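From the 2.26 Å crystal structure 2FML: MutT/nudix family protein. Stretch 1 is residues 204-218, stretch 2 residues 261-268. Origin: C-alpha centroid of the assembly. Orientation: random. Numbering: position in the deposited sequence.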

# COMPACT_ATOMS: atom_id res chain seq x y z
N GLU A 204 8.92 -14.09 -3.14
CA GLU A 204 9.62 -12.88 -3.54
C GLU A 204 10.64 -12.52 -2.45
O GLU A 204 10.32 -11.81 -1.50
CB GLU A 204 8.63 -11.75 -3.83
CG GLU A 204 9.26 -10.43 -4.18
CD GLU A 204 8.23 -9.30 -4.08
OE1 GLU A 204 7.23 -9.31 -4.82
OE2 GLU A 204 8.41 -8.41 -3.21
N PRO A 205 11.86 -13.11 -2.55
CA PRO A 205 12.83 -13.00 -1.45
C PRO A 205 13.67 -11.71 -1.44
O PRO A 205 14.89 -11.77 -1.21
CB PRO A 205 13.72 -14.26 -1.64
CG PRO A 205 13.23 -14.95 -2.89
CD PRO A 205 12.37 -13.98 -3.63
N GLN A 206 13.03 -10.56 -1.65
CA GLN A 206 13.74 -9.28 -1.61
C GLN A 206 14.54 -9.14 -0.31
O GLN A 206 15.65 -8.63 -0.33
CB GLN A 206 12.80 -8.09 -1.78
CG GLN A 206 12.73 -7.39 -3.16
CD GLN A 206 11.92 -6.03 -3.06
OE1 GLN A 206 11.54 -5.41 -4.08
NE2 GLN A 206 11.68 -5.60 -1.83
N VAL A 207 13.97 -9.61 0.79
CA VAL A 207 14.62 -9.51 2.12
C VAL A 207 16.09 -9.97 2.18
O VAL A 207 16.88 -9.43 2.98
CB VAL A 207 13.82 -10.24 3.25
CG1 VAL A 207 13.89 -11.79 3.07
CG2 VAL A 207 14.33 -9.79 4.66
N LEU A 208 16.45 -10.93 1.32
CA LEU A 208 17.86 -11.40 1.20
C LEU A 208 18.83 -10.27 0.78
O LEU A 208 20.04 -10.50 0.71
CB LEU A 208 17.97 -12.60 0.24
CG LEU A 208 17.11 -13.80 0.60
CD1 LEU A 208 17.32 -14.88 -0.39
CD2 LEU A 208 17.44 -14.30 2.01
N GLN A 209 18.29 -9.09 0.47
CA GLN A 209 19.09 -7.86 0.28
C GLN A 209 19.93 -7.51 1.52
O GLN A 209 21.05 -7.04 1.37
CB GLN A 209 18.19 -6.67 -0.05
CG GLN A 209 17.85 -6.49 -1.50
CD GLN A 209 16.95 -5.26 -1.71
OE1 GLN A 209 16.81 -4.44 -0.83
NE2 GLN A 209 16.35 -5.16 -2.87
N VAL A 210 19.39 -7.75 2.72
CA VAL A 210 20.15 -7.52 3.97
C VAL A 210 21.51 -8.29 4.04
O VAL A 210 22.36 -8.00 4.90
CB VAL A 210 19.33 -7.85 5.27
CG1 VAL A 210 17.99 -7.11 5.31
CG2 VAL A 210 19.16 -9.28 5.43
N LEU A 211 21.67 -9.26 3.14
CA LEU A 211 22.85 -10.10 3.08
C LEU A 211 23.94 -9.51 2.20
O LEU A 211 25.06 -9.99 2.20
CB LEU A 211 22.48 -11.52 2.62
CG LEU A 211 21.91 -12.51 3.63
CD1 LEU A 211 21.62 -13.84 2.91
CD2 LEU A 211 22.87 -12.74 4.84
N GLY A 212 23.61 -8.47 1.43
CA GLY A 212 24.60 -7.64 0.77
C GLY A 212 25.16 -8.11 -0.56
O GLY A 212 26.39 -8.10 -0.78
N LYS A 213 24.27 -8.49 -1.47
CA LYS A 213 24.64 -8.71 -2.89
C LYS A 213 25.24 -10.07 -3.24
O LYS A 213 25.16 -10.48 -4.40
CB LYS A 213 25.49 -7.54 -3.48
CG LYS A 213 24.69 -6.31 -3.99
CD LYS A 213 24.04 -5.48 -2.86
CE LYS A 213 22.54 -5.75 -2.74
NZ LYS A 213 22.04 -5.46 -1.35
N ASP A 214 25.82 -10.78 -2.27
CA ASP A 214 25.98 -12.22 -2.45
C ASP A 214 25.77 -13.07 -1.18
O ASP A 214 25.90 -12.56 -0.06
CB ASP A 214 27.24 -12.58 -3.27
CG ASP A 214 28.52 -12.63 -2.44
OD1 ASP A 214 29.47 -11.91 -2.80
OD2 ASP A 214 28.58 -13.41 -1.45
N PHE A 215 25.44 -14.35 -1.38
CA PHE A 215 25.05 -15.23 -0.28
C PHE A 215 25.04 -16.73 -0.58
O PHE A 215 24.64 -17.15 -1.67
CB PHE A 215 23.67 -14.83 0.25
CG PHE A 215 22.64 -14.56 -0.83
CD1 PHE A 215 21.82 -15.58 -1.28
CD2 PHE A 215 22.45 -13.28 -1.34
CE1 PHE A 215 20.84 -15.32 -2.26
CE2 PHE A 215 21.48 -13.02 -2.33
CZ PHE A 215 20.68 -14.04 -2.78
N THR A 216 25.44 -17.53 0.40
CA THR A 216 25.18 -18.97 0.41
C THR A 216 23.72 -19.34 0.77
O THR A 216 22.93 -18.53 1.34
CB THR A 216 26.14 -19.74 1.38
OG1 THR A 216 25.95 -19.26 2.71
CG2 THR A 216 27.59 -19.55 0.99
N ILE A 217 23.35 -20.58 0.43
CA ILE A 217 22.09 -21.15 0.89
C ILE A 217 21.98 -21.17 2.45
O ILE A 217 20.92 -20.89 2.98
CB ILE A 217 21.78 -22.53 0.23
CG1 ILE A 217 21.79 -22.41 -1.31
CG2 ILE A 217 20.42 -23.04 0.68
CD1 ILE A 217 20.87 -21.29 -1.90
N THR A 218 23.08 -21.46 3.16
CA THR A 218 23.10 -21.35 4.64
C THR A 218 22.79 -19.93 5.18
O THR A 218 22.01 -19.77 6.14
CB THR A 218 24.41 -21.92 5.27
OG1 THR A 218 24.56 -23.29 4.87
CG2 THR A 218 24.35 -21.87 6.82
N PRO A 261 32.94 -26.63 -0.60
CA PRO A 261 33.34 -25.37 -1.24
C PRO A 261 32.11 -24.71 -1.92
O PRO A 261 32.04 -24.65 -3.18
CB PRO A 261 34.43 -25.79 -2.30
CG PRO A 261 34.66 -27.41 -1.95
CD PRO A 261 34.02 -27.66 -0.63
N SER A 262 31.18 -24.19 -1.08
CA SER A 262 29.78 -23.96 -1.51
C SER A 262 29.43 -22.64 -2.24
O SER A 262 30.17 -21.64 -2.15
CB SER A 262 28.82 -24.16 -0.33
OG SER A 262 29.00 -23.10 0.62
N LYS A 263 28.25 -22.66 -2.93
CA LYS A 263 27.90 -21.59 -3.88
C LYS A 263 27.38 -20.26 -3.29
O LYS A 263 26.64 -20.20 -2.28
CB LYS A 263 26.98 -22.09 -5.01
CG LYS A 263 27.70 -22.28 -6.36
CD LYS A 263 28.02 -23.77 -6.64
CE LYS A 263 29.17 -23.98 -7.64
NZ LYS A 263 28.88 -25.69 -8.26
N ILE A 264 27.81 -19.21 -4.00
CA ILE A 264 27.44 -17.82 -3.81
C ILE A 264 26.34 -17.50 -4.84
O ILE A 264 26.48 -17.85 -6.03
CB ILE A 264 28.69 -16.93 -4.10
CG1 ILE A 264 29.78 -17.14 -3.04
CG2 ILE A 264 28.32 -15.47 -4.17
CD1 ILE A 264 31.20 -16.68 -3.49
N TYR A 265 25.27 -16.84 -4.39
CA TYR A 265 24.18 -16.34 -5.25
C TYR A 265 23.87 -14.86 -4.97
O TYR A 265 24.07 -14.36 -3.85
CB TYR A 265 22.88 -17.14 -5.03
CG TYR A 265 22.99 -18.63 -5.22
CD1 TYR A 265 23.53 -19.44 -4.21
CD2 TYR A 265 22.53 -19.24 -6.39
CE1 TYR A 265 23.65 -20.83 -4.38
CE2 TYR A 265 22.63 -20.64 -6.55
CZ TYR A 265 23.19 -21.42 -5.54
OH TYR A 265 23.29 -22.79 -5.68
N GLN A 266 23.37 -14.16 -5.98
CA GLN A 266 22.70 -12.88 -5.79
C GLN A 266 21.29 -13.04 -6.28
O GLN A 266 21.00 -14.00 -6.99
CB GLN A 266 23.39 -11.74 -6.54
CG GLN A 266 23.26 -11.75 -8.07
CD GLN A 266 24.31 -10.90 -8.78
OE1 GLN A 266 24.35 -10.86 -10.01
NE2 GLN A 266 25.16 -10.22 -8.01
N LEU A 267 20.42 -12.11 -5.89
CA LEU A 267 19.07 -12.03 -6.41
C LEU A 267 19.17 -11.57 -7.85
O LEU A 267 20.09 -10.80 -8.16
CB LEU A 267 18.27 -11.01 -5.61
CG LEU A 267 18.15 -11.26 -4.10
CD1 LEU A 267 17.91 -9.91 -3.42
CD2 LEU A 267 17.01 -12.21 -3.82
N LYS A 268 18.26 -12.04 -8.70
CA LYS A 268 18.18 -11.64 -10.13
C LYS A 268 16.86 -10.81 -10.44
O LYS A 268 16.77 -9.79 -9.42

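Leu267 and Phe215 form the apolar centre. Leu267, the residue most covered by the opposing stretch, turns the end of its side chain into a pocket framed by Pro205, Leu208 and Gln209: its CD2 lies 4.2 Å from CB of Leu208 and 3.4 Å from O of Pro205, while its CD1 packs 3.9 Å from CG of Gln209. A branched apolar side chain suits a site that mixes carbon with the carbonyl oxygens of Pro205 and Gln206. The Phe215 ring closes the pocket, with CZ 4.0 Å from CG of Leu267. Its CA-to-CB bond points away overall, yet chi1 near 46° (p) brings the ring back along the other stretch, so that the backbone at Tyr265 O and Gln266 N lies over one face. Beyond it, CE1 of Phe215 meets CB of Tyr265 at 3.9 Å, and CD1 of Ile217 reaches CE1 of Tyr265 at 3.8 Å.

Backbone pairing sets this register. Phe215 and Tyr265 make a single antiparallel bridge: Tyr265 N donates to Phe215 O at 2.8 Å, and Phe215 N returns a weak bond to Tyr265 O, also 2.8 Å. CA-H...O contacts extend it, including Thr216 CA to Lys263 O at 3.3 Å.

Farther along, Thr216 suits its place: OG1 caps the following helix while CG2 sits 3.8 Å from Ser262 OG. At the polar edge, inner carbons make the contacts: Gln266 CB lies 3.0 Å from Lys213 O, and Asp214 CB 3.2 Å from Ile264 CG2.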